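Local coordinates for B-agarase (Agarivorans gilvus, PDB 5Z6P), which probably hydrolyses beta-galactosidic linkages of agarose, as a family 50 glycoside hydrolase with agarase activity, at residues Y442-I455 against E494-N508. Residues are numbered along the deposited sequence; the frame is centred on the assembly and turned at random.
Sequences YDNQRIPFFANGWI and EIKDTPWCVGIFIDN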
loop_
_atom_site.group_PDB
_atom_site.type_symbol
_atom_site.label_atom_id
_atom_site.label_comp_id
_atom_site.label_asym_id
_atom_site.label_seq_id
_atom_site.Cartn_x
_atom_site.Cartn_y
_atom_site.Cartn_z
ATOM N N TYR A 442 9.430 -2.914 22.464
ATOM C CA TYR A 442 8.231 -3.295 23.195
ATOM C C TYR A 442 8.330 -3.068 24.713
ATOM O O TYR A 442 7.314 -2.996 25.380
ATOM C CB TYR A 442 7.874 -4.758 22.923
ATOM C CG TYR A 442 7.363 -5.078 21.520
ATOM C CD1 TYR A 442 7.187 -4.085 20.557
ATOM C CD2 TYR A 442 7.060 -6.390 21.166
ATOM C CE1 TYR A 442 6.743 -4.392 19.300
ATOM C CE2 TYR A 442 6.607 -6.708 19.916
ATOM C CZ TYR A 442 6.443 -5.716 18.984
ATOM O OH TYR A 442 5.986 -6.062 17.743
ATOM N N ASP A 443 9.532 -2.957 25.267
ATOM C CA ASP A 443 9.631 -2.630 26.696
ATOM C C ASP A 443 10.015 -1.167 26.949
ATOM O O ASP A 443 10.613 -0.850 27.977
ATOM C CB ASP A 443 10.625 -3.566 27.411
ATOM C CG ASP A 443 12.059 -3.421 26.917
ATOM O OD1 ASP A 443 12.386 -2.449 26.204
ATOM O OD2 ASP A 443 12.883 -4.290 27.260
ATOM N N ASN A 444 9.659 -0.277 26.031
ATOM C CA ASN A 444 10.192 1.082 26.075
ATOM C C ASN A 444 9.540 1.930 27.162
ATOM O O ASN A 444 10.171 2.848 27.693
ATOM C CB ASN A 444 10.051 1.761 24.713
ATOM C CG ASN A 444 8.655 2.295 24.454
ATOM O OD1 ASN A 444 8.290 3.369 24.938
ATOM N ND2 ASN A 444 7.870 1.562 23.662
ATOM N N GLN A 445 8.284 1.619 27.480
ATOM C CA GLN A 445 7.540 2.279 28.554
ATOM C C GLN A 445 7.505 3.812 28.462
ATOM O O GLN A 445 7.540 4.501 29.466
ATOM C CB GLN A 445 8.108 1.848 29.912
ATOM C CG GLN A 445 8.332 0.333 29.998
ATOM C CD GLN A 445 8.096 -0.237 31.379
ATOM O OE1 GLN A 445 8.574 0.293 32.371
ATOM N NE2 GLN A 445 7.343 -1.332 31.443
ATOM N N ARG A 446 7.416 4.335 27.248
ATOM C CA ARG A 446 7.249 5.762 27.045
ATOM C C ARG A 446 6.168 6.034 25.988
ATOM O O ARG A 446 5.537 7.088 25.982
ATOM C CB ARG A 446 8.573 6.402 26.628
ATOM C CG ARG A 446 9.668 6.416 27.695
ATOM C CD ARG A 446 11.012 6.879 27.087
ATOM N NE ARG A 446 10.898 8.200 26.483
ATOM C CZ ARG A 446 11.629 8.633 25.461
ATOM N NH1 ARG A 446 12.535 7.847 24.892
ATOM N NH2 ARG A 446 11.438 9.853 24.992
ATOM N N ILE A 447 5.960 5.068 25.098
ATOM C CA ILE A 447 4.976 5.209 24.030
ATOM C C ILE A 447 4.320 3.863 23.700
ATOM O O ILE A 447 5.010 2.863 23.593
ATOM C CB ILE A 447 5.632 5.813 22.754
ATOM C CG1 ILE A 447 4.585 6.043 21.666
ATOM C CG2 ILE A 447 6.801 4.942 22.263
ATOM C CD1 ILE A 447 5.026 7.008 20.576
ATOM N N PRO A 448 2.975 3.836 23.573
ATOM C CA PRO A 448 2.276 2.592 23.223
ATOM C C PRO A 448 2.699 2.069 21.848
ATOM O O PRO A 448 3.199 2.832 21.023
ATOM C CB PRO A 448 0.810 2.996 23.214
ATOM C CG PRO A 448 0.746 4.239 24.088
ATOM C CD PRO A 448 2.036 4.938 23.843
ATOM N N PHE A 449 2.509 0.779 21.614
ATOM C CA PHE A 449 2.884 0.184 20.342
ATOM C C PHE A 449 1.832 -0.845 19.898
ATOM O O PHE A 449 1.018 -1.282 20.700
ATOM C CB PHE A 449 4.260 -0.474 20.449
ATOM C CG PHE A 449 4.286 -1.651 21.379
ATOM C CD1 PHE A 449 4.501 -1.480 22.734
ATOM C CD2 PHE A 449 4.086 -2.933 20.899
ATOM C CE1 PHE A 449 4.504 -2.567 23.589
ATOM C CE2 PHE A 449 4.077 -4.006 21.749
ATOM C CZ PHE A 449 4.281 -3.826 23.094
ATOM N N PHE A 450 1.857 -1.206 18.621
ATOM C CA PHE A 450 0.993 -2.248 18.099
ATOM C C PHE A 450 1.844 -3.491 17.794
ATOM O O PHE A 450 2.936 -3.375 17.273
ATOM C CB PHE A 450 0.255 -1.759 16.854
ATOM C CG PHE A 450 -0.869 -0.783 17.147
ATOM C CD1 PHE A 450 -0.613 0.515 17.576
ATOM C CD2 PHE A 450 -2.188 -1.168 16.977
ATOM C CE1 PHE A 450 -1.664 1.394 17.839
ATOM C CE2 PHE A 450 -3.245 -0.289 17.236
ATOM C CZ PHE A 450 -2.983 0.991 17.663
ATOM N N ALA A 451 1.351 -4.671 18.158
ATOM C CA ALA A 451 2.072 -5.925 17.920
ATOM C C ALA A 451 1.508 -6.630 16.682
ATOM O O ALA A 451 0.393 -6.338 16.252
ATOM C CB ALA A 451 1.981 -6.842 19.136
ATOM N N ASN A 452 2.286 -7.544 16.115
ATOM C CA ASN A 452 1.887 -8.264 14.913
ATOM C C ASN A 452 2.419 -9.692 14.911
ATOM O O ASN A 452 3.469 -9.973 15.487
ATOM C CB ASN A 452 2.393 -7.555 13.674
ATOM C CG ASN A 452 3.873 -7.787 13.448
ATOM O OD1 ASN A 452 4.711 -7.083 14.010
ATOM N ND2 ASN A 452 4.201 -8.797 12.658
ATOM N N GLY A 453 1.694 -10.575 14.242
ATOM C CA GLY A 453 2.152 -11.920 14.009
ATOM C C GLY A 453 1.647 -12.385 12.663
ATOM O O GLY A 453 0.652 -11.880 12.164
ATOM N N TRP A 454 2.353 -13.342 12.079
ATOM C CA TRP A 454 1.944 -14.020 10.846
ATOM C C TRP A 454 1.627 -15.470 11.140
ATOM O O TRP A 454 2.397 -16.126 11.827
ATOM C CB TRP A 454 3.047 -14.005 9.794
ATOM C CG TRP A 454 3.578 -12.665 9.405
ATOM C CD1 TRP A 454 4.669 -12.032 9.922
ATOM C CD2 TRP A 454 3.059 -11.819 8.386
ATOM N NE1 TRP A 454 4.862 -10.824 9.282
ATOM C CE2 TRP A 454 3.880 -10.670 8.339
ATOM C CE3 TRP A 454 1.993 -11.924 7.493
ATOM C CZ2 TRP A 454 3.653 -9.632 7.442
ATOM C CZ3 TRP A 454 1.766 -10.883 6.605
ATOM C CH2 TRP A 454 2.594 -9.754 6.588
ATOM N N ILE A 455 0.554 -15.997 10.577
ATOM C CA ILE A 455 0.289 -17.419 10.728
ATOM C C ILE A 455 0.754 -18.172 9.487
ATOM O O ILE A 455 0.192 -18.021 8.424
ATOM C CB ILE A 455 -1.207 -17.712 10.992
ATOM C CG1 ILE A 455 -1.691 -16.907 12.208
ATOM C CG2 ILE A 455 -1.406 -19.211 11.222
ATOM C CD1 ILE A 455 -3.166 -17.065 12.485
ATOM N N GLU A 494 6.986 -11.856 23.070
ATOM C CA GLU A 494 7.505 -10.550 22.695
ATOM C C GLU A 494 6.945 -9.449 23.586
ATOM O O GLU A 494 7.678 -8.593 24.043
ATOM C CB GLU A 494 7.179 -10.227 21.233
ATOM C CG GLU A 494 8.073 -10.878 20.207
ATOM C CD GLU A 494 7.467 -10.813 18.806
ATOM O OE1 GLU A 494 6.337 -10.307 18.647
ATOM O OE2 GLU A 494 8.109 -11.280 17.861
ATOM N N ILE A 495 5.641 -9.459 23.829
ATOM C CA ILE A 495 5.045 -8.301 24.474
ATOM C C ILE A 495 4.963 -8.502 25.979
ATOM O O ILE A 495 4.704 -7.557 26.724
ATOM C CB ILE A 495 3.634 -7.965 23.889
ATOM C CG1 ILE A 495 2.582 -9.008 24.282
ATOM C CG2 ILE A 495 3.713 -7.719 22.366
ATOM C CD1 ILE A 495 1.169 -8.466 24.268
ATOM N N LYS A 496 5.200 -9.735 26.422
ATOM C CA LYS A 496 5.202 -10.063 27.845
ATOM C C LYS A 496 4.019 -9.445 28.604
ATOM O O LYS A 496 4.205 -8.861 29.669
ATOM C CB LYS A 496 6.526 -9.613 28.468
ATOM C CG LYS A 496 7.739 -10.290 27.833
ATOM C CD LYS A 496 9.065 -9.847 28.440
ATOM C CE LYS A 496 10.256 -10.551 27.771
ATOM N NZ LYS A 496 10.311 -10.278 26.300
ATOM N N ASP A 497 2.825 -9.544 28.020
ATOM C CA ASP A 497 1.579 -9.063 28.624
ATOM C C ASP A 497 1.503 -7.549 28.947
ATOM O O ASP A 497 0.617 -7.133 29.698
ATOM C CB ASP A 497 1.294 -9.855 29.916
ATOM C CG ASP A 497 1.049 -11.348 29.659
ATOM O OD1 ASP A 497 1.550 -11.876 28.657
ATOM O OD2 ASP A 497 0.348 -11.996 30.459
ATOM N N THR A 498 2.392 -6.729 28.379
ATOM C CA THR A 498 2.454 -5.311 28.766
ATOM C C THR A 498 1.214 -4.511 28.339
ATOM O O THR A 498 0.718 -4.649 27.233
ATOM C CB THR A 498 3.734 -4.596 28.204
ATOM O OG1 THR A 498 3.812 -3.271 28.746
ATOM C CG2 THR A 498 3.727 -4.505 26.688
ATOM N N PRO A 499 0.713 -3.648 29.234
ATOM C CA PRO A 499 -0.418 -2.782 28.894
ATOM C C PRO A 499 -0.062 -1.738 27.836
ATOM O O PRO A 499 -0.963 -1.147 27.261
ATOM C CB PRO A 499 -0.762 -2.113 30.225
ATOM C CG PRO A 499 0.518 -2.147 30.971
ATOM C CD PRO A 499 1.160 -3.450 30.620
ATOM N N TRP A 500 1.226 -1.535 27.581
ATOM C CA TRP A 500 1.676 -0.615 26.537
ATOM C C TRP A 500 1.370 -1.121 25.123
ATOM O O TRP A 500 1.475 -0.371 24.156
ATOM C CB TRP A 500 3.187 -0.358 26.653
ATOM C CG TRP A 500 3.587 0.525 27.808
ATOM C CD1 TRP A 500 4.024 0.121 29.033
ATOM C CD2 TRP A 500 3.596 1.953 27.831
ATOM N NE1 TRP A 500 4.304 1.211 29.819
ATOM C CE2 TRP A 500 4.051 2.349 29.103
ATOM C CE3 TRP A 500 3.261 2.938 26.902
ATOM C CZ2 TRP A 500 4.182 3.694 29.469
ATOM C CZ3 TRP A 500 3.389 4.272 27.268
ATOM C CH2 TRP A 500 3.853 4.636 28.538
ATOM N N CYS A 501 1.017 -2.399 24.996
ATOM C CA CYS A 501 0.618 -2.933 23.697
ATOM C C CYS A 501 -0.832 -2.613 23.427
ATOM O O CYS A 501 -1.704 -3.153 24.083
ATOM C CB CYS A 501 0.817 -4.451 23.612
ATOM S SG CYS A 501 0.299 -5.105 22.000
ATOM N N VAL A 502 -1.090 -1.758 22.449
ATOM C CA VAL A 502 -2.453 -1.328 22.173
ATOM C C VAL A 502 -3.302 -2.475 21.641
ATOM O O VAL A 502 -4.452 -2.648 22.042
ATOM C CB VAL A 502 -2.501 -0.171 21.157
ATOM C CG1 VAL A 502 -3.934 0.186 20.874
ATOM C CG2 VAL A 502 -1.751 1.049 21.704
ATOM N N GLY A 503 -2.714 -3.255 20.737
ATOM C CA GLY A 503 -3.412 -4.366 20.131
ATOM C C GLY A 503 -2.525 -5.163 19.196
ATOM O O GLY A 503 -1.397 -4.787 18.926
ATOM N N ILE A 504 -3.069 -6.268 18.695
ATOM C CA ILE A 504 -2.321 -7.214 17.887
ATOM C C ILE A 504 -2.954 -7.407 16.519
ATOM O O ILE A 504 -4.113 -7.797 16.423
ATOM C CB ILE A 504 -2.237 -8.580 18.587
ATOM C CG1 ILE A 504 -1.724 -8.405 20.027
ATOM C CG2 ILE A 504 -1.373 -9.548 17.763
ATOM C CD1 ILE A 504 -2.180 -9.481 20.962
ATOM N N PHE A 505 -2.205 -7.100 15.465
ATOM C CA PHE A 505 -2.636 -7.423 14.113
ATOM C C PHE A 505 -2.199 -8.846 13.823
ATOM O O PHE A 505 -1.084 -9.222 14.158
ATOM C CB PHE A 505 -2.016 -6.502 13.043
ATOM C CG PHE A 505 -2.381 -5.057 13.162
ATOM C CD1 PHE A 505 -3.602 -4.597 12.710
ATOM C CD2 PHE A 505 -1.473 -4.146 13.660
ATOM C CE1 PHE A 505 -3.926 -3.251 12.795
ATOM C CE2 PHE A 505 -1.802 -2.799 13.749
ATOM C CZ PHE A 505 -3.031 -2.365 13.325
ATOM N N ILE A 506 -3.058 -9.626 13.190
ATOM C CA ILE A 506 -2.651 -10.938 12.709
ATOM C C ILE A 506 -2.819 -11.004 11.210
ATOM O O ILE A 506 -3.884 -10.724 10.693
ATOM C CB ILE A 506 -3.447 -12.095 13.359
ATOM C CG1 ILE A 506 -3.196 -12.155 14.860
ATOM C CG2 ILE A 506 -3.055 -13.425 12.708
ATOM C CD1 ILE A 506 -1.768 -12.496 15.238
ATOM N N ASP A 507 -1.733 -11.358 10.521
ATOM C CA ASP A 507 -1.712 -11.457 9.071
ATOM C C ASP A 507 -1.927 -10.086 8.440
ATOM O O ASP A 507 -2.037 -9.093 9.145
ATOM C CB ASP A 507 -2.763 -12.471 8.583
ATOM C CG ASP A 507 -2.396 -13.909 8.954
ATOM O OD1 ASP A 507 -1.204 -14.234 8.924
ATOM O OD2 ASP A 507 -3.294 -14.697 9.290
ATOM N N ASN A 508 -2.004 -10.047 7.117
ATOM C CA ASN A 508 -1.988 -8.789 6.382
ATOM C C ASN A 508 -2.381 -8.993 4.923
ATOM O O ASN A 508 -1.837 -9.862 4.248
ATOM C CB ASN A 508 -0.592 -8.144 6.475
ATOM C CG ASN A 508 -0.491 -6.814 5.735
ATOM O OD1 ASN A 508 -1.048 -5.807 6.156
ATOM N ND2 ASN A 508 0.266 -6.801 4.651
HETATM O O HOH W 1 4.967 -8.511 17.600
HETATM O O HOH W 2 6.301 -2.700 29.285
HETATM O O HOH W 3 -2.499 -16.845 7.612
HETATM O O HOH W 4 0.413 -14.989 6.755
#
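Trp500 lays one face of its indole against the backbone of the turn at Gln445 and Arg446. Gln445 CA stands 3.8 Å from the centroid of the five-membered ring of Trp500, a CH-pi contact, while Pro448 CD packs against Trp500 CZ3 at 3.7 Å. Trp500 CG lies anti to its carbonyl carbon, beside the backbone N (chi1 -73°), which lays the ring along residues 445-448; the Asx turn of Asn444 holds this turn in shape, its OD1 accepting from the backbone N of both Arg446 and Ile447. Phe450 sets its ring over Val502, whose CG1 touches Phe450 CZ at 3.4 Å; Phe450 CD2 meets Phe505 CE2 at 3.6 Å, the two rings nearly parallel but slid apart. Strands 449-453 and 501-506 run parallel, joined through helix 478-495 in a beta-alpha-beta crossover, as expected of the (beta/alpha)8 barrel of such glycosidases. Opposite Phe450, on the face of Phe449 and Ala451, the Phe449 ring lies between Tyr442 and Cys501, whose CA sits 4.0 Å from its centroid. Water 1 bridges Tyr442 OH and Glu494 OE1. Beyond the strands, Ile455 N donates an almost straight bond (3.0 Å, 176°) to the syn side of Asp507 OD1, 25° out of the carboxylate plane, while Tyr598 hydrogen-bonds OD2.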